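Nrps/pks (Streptomyces albus, PDB 4OPE) probably extends the growing oxazolomycin chain by decarboxylative condensation, as ketosynthase domain KS7 of the "AT-less" polyketide synthase OzmH. Local coordinates at residues V38-Y52 with A62-A74. Residues are numbered along the deposited sequence; the frame is centred on the assembly and turned at random.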
loop_
_atom_site.group_PDB
_atom_site.type_symbol
_atom_site.label_atom_id
_atom_site.label_comp_id
_atom_site.label_asym_id
_atom_site.label_seq_id
_atom_site.Cartn_x
_atom_site.Cartn_y
_atom_site.Cartn_z
ATOM N N VAL A 38 4.898 -27.604 8.673
ATOM C CA VAL A 38 4.064 -27.732 7.493
ATOM C C VAL A 38 3.153 -28.953 7.568
ATOM O O VAL A 38 3.538 -29.977 8.086
ATOM C CB VAL A 38 4.925 -27.788 6.230
ATOM C CG1 VAL A 38 4.091 -28.284 5.081
ATOM C CG2 VAL A 38 5.497 -26.400 5.934
ATOM N N GLU A 39 1.950 -28.830 7.034
ATOM C CA GLU A 39 0.935 -29.893 7.082
ATOM C C GLU A 39 0.101 -29.890 5.788
ATOM O O GLU A 39 0.120 -28.943 5.016
ATOM C CB GLU A 39 -0.037 -29.711 8.264
ATOM C CG GLU A 39 0.521 -29.923 9.658
ATOM C CD GLU A 39 0.885 -31.370 9.966
ATOM O OE1 GLU A 39 1.490 -31.609 11.052
ATOM O OE2 GLU A 39 0.601 -32.262 9.119
ATOM N N GLU A 40 -0.605 -30.993 5.567
ATOM C CA GLU A 40 -1.549 -31.111 4.482
ATOM C C GLU A 40 -2.693 -30.173 4.702
ATOM O O GLU A 40 -2.994 -29.855 5.832
ATOM C CB GLU A 40 -2.085 -32.527 4.368
ATOM C CG GLU A 40 -1.070 -33.470 3.731
ATOM C CD GLU A 40 -1.628 -34.858 3.395
ATOM O OE1 GLU A 40 -2.889 -35.003 3.293
ATOM O OE2 GLU A 40 -0.780 -35.786 3.224
ATOM N N VAL A 41 -3.328 -29.739 3.619
ATOM C CA VAL A 41 -4.532 -28.936 3.718
ATOM C C VAL A 41 -5.543 -29.517 4.723
ATOM O O VAL A 41 -5.920 -30.679 4.648
ATOM C CB VAL A 41 -5.259 -28.751 2.380
ATOM C CG1 VAL A 41 -6.445 -27.836 2.614
ATOM C CG2 VAL A 41 -4.348 -28.144 1.315
ATOM N N PRO A 42 -5.949 -28.708 5.689
ATOM C CA PRO A 42 -6.888 -29.231 6.647
ATOM C C PRO A 42 -8.256 -29.485 6.041
ATOM O O PRO A 42 -8.705 -28.710 5.229
ATOM C CB PRO A 42 -6.966 -28.122 7.707
ATOM C CG PRO A 42 -5.671 -27.427 7.600
ATOM C CD PRO A 42 -5.240 -27.515 6.177
ATOM N N GLU A 43 -8.907 -30.561 6.466
ATOM C CA GLU A 43 -10.282 -30.854 6.086
ATOM C C GLU A 43 -11.194 -29.675 6.314
ATOM O O GLU A 43 -11.985 -29.352 5.460
ATOM C CB GLU A 43 -10.811 -32.011 6.895
ATOM C CG GLU A 43 -10.293 -33.349 6.415
ATOM C CD GLU A 43 -10.951 -34.523 7.131
ATOM O OE1 GLU A 43 -12.211 -34.523 7.301
ATOM O OE2 GLU A 43 -10.186 -35.442 7.524
ATOM N N ASP A 44 -11.082 -29.007 7.455
ATOM C CA ASP A 44 -12.031 -27.930 7.766
ATOM C C ASP A 44 -11.878 -26.631 6.950
ATOM O O ASP A 44 -12.686 -25.706 7.118
ATOM C CB ASP A 44 -12.135 -27.659 9.276
ATOM C CG ASP A 44 -10.853 -27.217 9.906
ATOM O OD1 ASP A 44 -9.791 -27.185 9.255
ATOM O OD2 ASP A 44 -10.914 -26.907 11.107
ATOM N N ARG A 45 -10.891 -26.578 6.053
ATOM C CA ARG A 45 -10.716 -25.436 5.173
ATOM C C ARG A 45 -11.374 -25.697 3.843
ATOM O O ARG A 45 -12.170 -24.908 3.375
ATOM C CB ARG A 45 -9.228 -25.158 4.905
ATOM C CG ARG A 45 -8.389 -24.880 6.119
ATOM C CD ARG A 45 -8.775 -23.587 6.804
ATOM N NE ARG A 45 -7.686 -23.239 7.713
ATOM C CZ ARG A 45 -6.806 -22.263 7.519
ATOM N NH1 ARG A 45 -5.860 -22.079 8.429
ATOM N NH2 ARG A 45 -6.873 -21.469 6.450
ATOM N N TRP A 46 -10.977 -26.787 3.201
ATOM C CA TRP A 46 -11.607 -27.203 1.961
ATOM C C TRP A 46 -11.175 -28.622 1.662
ATOM O O TRP A 46 -10.220 -29.135 2.268
ATOM C CB TRP A 46 -11.296 -26.258 0.784
ATOM C CG TRP A 46 -9.867 -26.232 0.342
ATOM C CD1 TRP A 46 -9.227 -27.163 -0.405
ATOM C CD2 TRP A 46 -8.913 -25.199 0.590
ATOM N NE1 TRP A 46 -7.920 -26.794 -0.618
ATOM C CE2 TRP A 46 -7.704 -25.584 -0.033
ATOM C CE3 TRP A 46 -8.960 -23.984 1.276
ATOM C CZ2 TRP A 46 -6.552 -24.806 0.014
ATOM C CZ3 TRP A 46 -7.823 -23.202 1.297
ATOM C CH2 TRP A 46 -6.635 -23.624 0.691
ATOM N N ASP A 47 -11.929 -29.245 0.757
ATOM C CA ASP A 47 -11.717 -30.604 0.335
ATOM C C ASP A 47 -10.714 -30.494 -0.784
ATOM O O ASP A 47 -11.038 -30.083 -1.901
ATOM C CB ASP A 47 -13.048 -31.204 -0.145
ATOM C CG ASP A 47 -12.910 -32.622 -0.745
ATOM O OD1 ASP A 47 -11.855 -33.282 -0.577
ATOM O OD2 ASP A 47 -13.895 -33.067 -1.394
ATOM N N HIS A 48 -9.474 -30.826 -0.475
ATOM C CA HIS A 48 -8.429 -30.716 -1.457
ATOM C C HIS A 48 -8.501 -31.835 -2.507
ATOM O O HIS A 48 -7.924 -31.695 -3.588
ATOM C CB HIS A 48 -7.060 -30.679 -0.795
ATOM C CG HIS A 48 -6.025 -30.019 -1.641
ATOM N ND1 HIS A 48 -6.120 -28.705 -2.024
ATOM C CD2 HIS A 48 -4.886 -30.488 -2.199
ATOM C CE1 HIS A 48 -5.081 -28.385 -2.776
ATOM N NE2 HIS A 48 -4.314 -29.451 -2.898
ATOM N N GLY A 49 -9.200 -32.928 -2.200
ATOM C CA GLY A 49 -9.515 -33.957 -3.205
ATOM C C GLY A 49 -10.067 -33.376 -4.503
ATOM O O GLY A 49 -9.595 -33.712 -5.572
ATOM N N ARG A 50 -11.025 -32.450 -4.412
ATOM C CA ARG A 50 -11.625 -31.822 -5.618
ATOM C C ARG A 50 -10.645 -31.148 -6.562
ATOM O O ARG A 50 -11.020 -30.836 -7.686
ATOM C CB ARG A 50 -12.657 -30.747 -5.262
ATOM C CG ARG A 50 -13.503 -31.062 -4.053
ATOM C CD ARG A 50 -14.976 -30.853 -4.336
ATOM N NE ARG A 50 -15.333 -29.472 -4.698
ATOM C CZ ARG A 50 -16.125 -28.681 -3.968
ATOM N NH1 ARG A 50 -16.417 -27.450 -4.398
ATOM N NH2 ARG A 50 -16.628 -29.107 -2.800
ATOM N N PHE A 51 -9.436 -30.853 -6.083
ATOM C CA PHE A 51 -8.489 -29.985 -6.783
ATOM C C PHE A 51 -7.098 -30.577 -6.938
ATOM O O PHE A 51 -6.250 -29.968 -7.599
ATOM C CB PHE A 51 -8.318 -28.675 -6.021
ATOM C CG PHE A 51 -9.598 -28.076 -5.523
ATOM C CD1 PHE A 51 -10.537 -27.557 -6.412
ATOM C CD2 PHE A 51 -9.850 -27.999 -4.172
ATOM C CE1 PHE A 51 -11.719 -26.996 -5.955
ATOM C CE2 PHE A 51 -11.024 -27.432 -3.716
ATOM C CZ PHE A 51 -11.963 -26.940 -4.608
ATOM N N TYR A 52 -6.854 -31.735 -6.326
ATOM C CA TYR A 52 -5.525 -32.318 -6.303
ATOM C C TYR A 52 -5.312 -33.330 -7.427
ATOM O O TYR A 52 -6.199 -34.132 -7.731
ATOM C CB TYR A 52 -5.317 -33.026 -4.975
ATOM C CG TYR A 52 -3.957 -33.669 -4.772
ATOM C CD1 TYR A 52 -2.795 -32.904 -4.758
ATOM C CD2 TYR A 52 -3.845 -35.035 -4.529
ATOM C CE1 TYR A 52 -1.558 -33.489 -4.551
ATOM C CE2 TYR A 52 -2.612 -35.629 -4.304
ATOM C CZ TYR A 52 -1.480 -34.849 -4.319
ATOM O OH TYR A 52 -0.273 -35.429 -4.077
ATOM N N ALA A 62 -3.945 -28.796 -8.800
ATOM C CA ALA A 62 -2.807 -28.527 -7.965
ATOM C C ALA A 62 -2.047 -29.808 -7.716
ATOM O O ALA A 62 -2.629 -30.807 -7.395
ATOM C CB ALA A 62 -3.255 -27.889 -6.656
ATOM N N TYR A 63 -0.738 -29.781 -7.874
ATOM C CA TYR A 63 0.064 -31.011 -7.693
ATOM C C TYR A 63 0.690 -31.097 -6.262
ATOM O O TYR A 63 1.546 -31.939 -5.983
ATOM C CB TYR A 63 1.136 -31.085 -8.789
ATOM C CG TYR A 63 2.008 -29.853 -8.856
ATOM C CD1 TYR A 63 3.080 -29.708 -8.020
ATOM C CD2 TYR A 63 1.759 -28.844 -9.763
ATOM C CE1 TYR A 63 3.887 -28.578 -8.070
ATOM C CE2 TYR A 63 2.552 -27.708 -9.829
ATOM C CZ TYR A 63 3.619 -27.567 -8.972
ATOM O OH TYR A 63 4.438 -26.427 -9.004
ATOM N N ALA A 64 0.270 -30.200 -5.367
ATOM C CA ALA A 64 0.703 -30.246 -3.988
ATOM C C ALA A 64 -0.474 -29.926 -3.087
ATOM O O ALA A 64 -1.480 -29.334 -3.520
ATOM C CB ALA A 64 1.857 -29.276 -3.748
ATOM N N LYS A 65 -0.304 -30.304 -1.821
ATOM C CA LYS A 65 -1.382 -30.369 -0.858
ATOM C C LYS A 65 -0.957 -29.929 0.552
ATOM O O LYS A 65 -1.570 -30.335 1.543
ATOM C CB LYS A 65 -1.880 -31.801 -0.820
ATOM C CG LYS A 65 -0.760 -32.811 -0.670
ATOM C CD LYS A 65 -1.304 -34.210 -0.476
ATOM C CE LYS A 65 -0.180 -35.202 -0.273
ATOM N NZ LYS A 65 -0.679 -36.499 0.255
ATOM N N TRP A 66 0.056 -29.073 0.639
ATOM C CA TRP A 66 0.642 -28.713 1.912
ATOM C C TRP A 66 0.570 -27.222 2.128
ATOM O O TRP A 66 0.434 -26.446 1.167
ATOM C CB TRP A 66 2.097 -29.138 1.955
ATOM C CG TRP A 66 2.310 -30.629 1.781
ATOM C CD1 TRP A 66 2.170 -31.607 2.742
ATOM C CD2 TRP A 66 2.716 -31.301 0.594
ATOM N NE1 TRP A 66 2.443 -32.835 2.208
ATOM C CE2 TRP A 66 2.793 -32.681 0.898
ATOM C CE3 TRP A 66 3.005 -30.876 -0.698
ATOM C CZ2 TRP A 66 3.167 -33.633 -0.034
ATOM C CZ3 TRP A 66 3.364 -31.827 -1.642
ATOM C CH2 TRP A 66 3.445 -33.198 -1.298
ATOM N N GLY A 67 0.672 -26.832 3.402
ATOM C CA GLY A 67 0.878 -25.442 3.753
ATOM C C GLY A 67 1.277 -25.224 5.191
ATOM O O GLY A 67 1.290 -26.171 6.000
ATOM N N GLY A 68 1.612 -23.968 5.509
ATOM C CA GLY A 68 1.715 -23.517 6.908
ATOM C C GLY A 68 0.403 -22.945 7.359
ATOM O O GLY A 68 0.012 -21.894 6.887
ATOM N N TRP A 69 -0.301 -23.632 8.248
ATOM C CA TRP A 69 -1.677 -23.261 8.587
ATOM C C TRP A 69 -1.736 -22.652 9.942
ATOM O O TRP A 69 -1.084 -23.146 10.840
ATOM C CB TRP A 69 -2.582 -24.481 8.567
ATOM C CG TRP A 69 -2.464 -25.169 7.280
ATOM C CD1 TRP A 69 -1.723 -26.264 7.015
ATOM C CD2 TRP A 69 -3.020 -24.753 6.042
ATOM N NE1 TRP A 69 -1.820 -26.585 5.703
ATOM C CE2 TRP A 69 -2.618 -25.668 5.082
ATOM C CE3 TRP A 69 -3.861 -23.711 5.661
ATOM C CZ2 TRP A 69 -2.987 -25.559 3.759
ATOM C CZ3 TRP A 69 -4.254 -23.623 4.355
ATOM C CH2 TRP A 69 -3.801 -24.521 3.420
ATOM N N LEU A 70 -2.495 -21.568 10.103
ATOM C CA LEU A 70 -2.801 -21.087 11.431
ATOM C C LEU A 70 -3.735 -22.076 12.055
ATOM O O LEU A 70 -4.560 -22.643 11.386
ATOM C CB LEU A 70 -3.464 -19.724 11.377
ATOM C CG LEU A 70 -2.551 -18.564 11.008
ATOM C CD1 LEU A 70 -3.265 -17.255 11.233
ATOM C CD2 LEU A 70 -1.294 -18.575 11.840
ATOM N N SER A 71 -3.629 -22.266 13.355
ATOM C CA SER A 71 -4.457 -23.268 14.037
ATOM C C SER A 71 -5.962 -23.033 13.849
ATOM O O SER A 71 -6.743 -24.004 13.765
ATOM C CB SER A 71 -4.091 -23.387 15.530
ATOM O OG SER A 71 -4.650 -22.328 16.275
ATOM N N ASP A 72 -6.373 -21.771 13.771
ATOM C CA ASP A 72 -7.776 -21.491 13.590
ATOM C C ASP A 72 -8.045 -20.080 13.120
ATOM O O ASP A 72 -7.947 -19.155 13.917
ATOM C CB ASP A 72 -8.489 -21.717 14.902
ATOM C CG ASP A 72 -9.964 -21.307 14.860
ATOM O OD1 ASP A 72 -10.691 -21.503 13.819
ATOM O OD2 ASP A 72 -10.388 -20.798 15.926
ATOM N N VAL A 73 -8.471 -19.931 11.863
ATOM C CA VAL A 73 -8.635 -18.616 11.242
ATOM C C VAL A 73 -10.061 -18.091 11.242
ATOM O O VAL A 73 -10.280 -16.929 10.968
ATOM C CB VAL A 73 -8.142 -18.581 9.779
ATOM C CG1 VAL A 73 -6.639 -18.618 9.707
ATOM C CG2 VAL A 73 -8.722 -19.734 8.991
ATOM N N ALA A 74 -11.039 -18.930 11.535
ATOM C CA ALA A 74 -12.443 -18.476 11.595
ATOM C C ALA A 74 -12.765 -17.700 12.857
ATOM O O ALA A 74 -13.656 -16.885 12.858
ATOM C CB ALA A 74 -13.374 -19.652 11.492
HETATM O O HOH W 1 1.580 -35.409 3.522
#
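Pro42 sets CD squarely over one face of the Trp69 indole, 3.4 Å from the centroid of the five-membered ring, in a CH-pi contact. The backbone of Gly67 backs the opposite face. In the ring plane, Trp69 NE1 donates to Glu39 O at 3.1 Å, coming from above the carbonyl plane, while Gly67 N takes the same oxygen almost head-on along C=O. The far edge of the indole points at the face of Trp46 in an offset T-shaped pair, planes 79° apart. Arg45 runs antiparallel to Trp69, its guanidinium plane turned 78° from that of the indole. This guanidinium lies between Trp69 CE3 and Val73 CG2, which sits 3.5 Å from Arg45 CZ. In the guanidinium plane, Arg45 NH1 reaches a lone pair of Leu70 O in a long bond; the stronger tie of this nitrogen is a salt bridge to Glu241. An alanine in place of Trp69 would probably leave Glu39 O without its second donor and open a gap between Pro42 and Gly67. The segments form a two-stranded antiparallel ribbon, 39-40 against 66-67, continued by loops in the N-terminal half of the thiolase-fold ketosynthase, separate from its large mixed sheet. At the other end, His48 is held through both ring nitrogens: Trp46 NE1 donates to His48 ND1, and His48 NE2 donates to Ala64 O at 2.9 Å. With CG placed between its backbone N and carbonyl carbon (chi1 49°) and the chain extended beyond, Lys65 runs alongside Glu40, passes CD over the face of Tyr52 and forms a salt bridge: Lys65 NZ comes to Glu40 OE2 from above the carboxylate plane, at 3.1 Å. Trp66 turns its indole nearly perpendicular to this carboxylate.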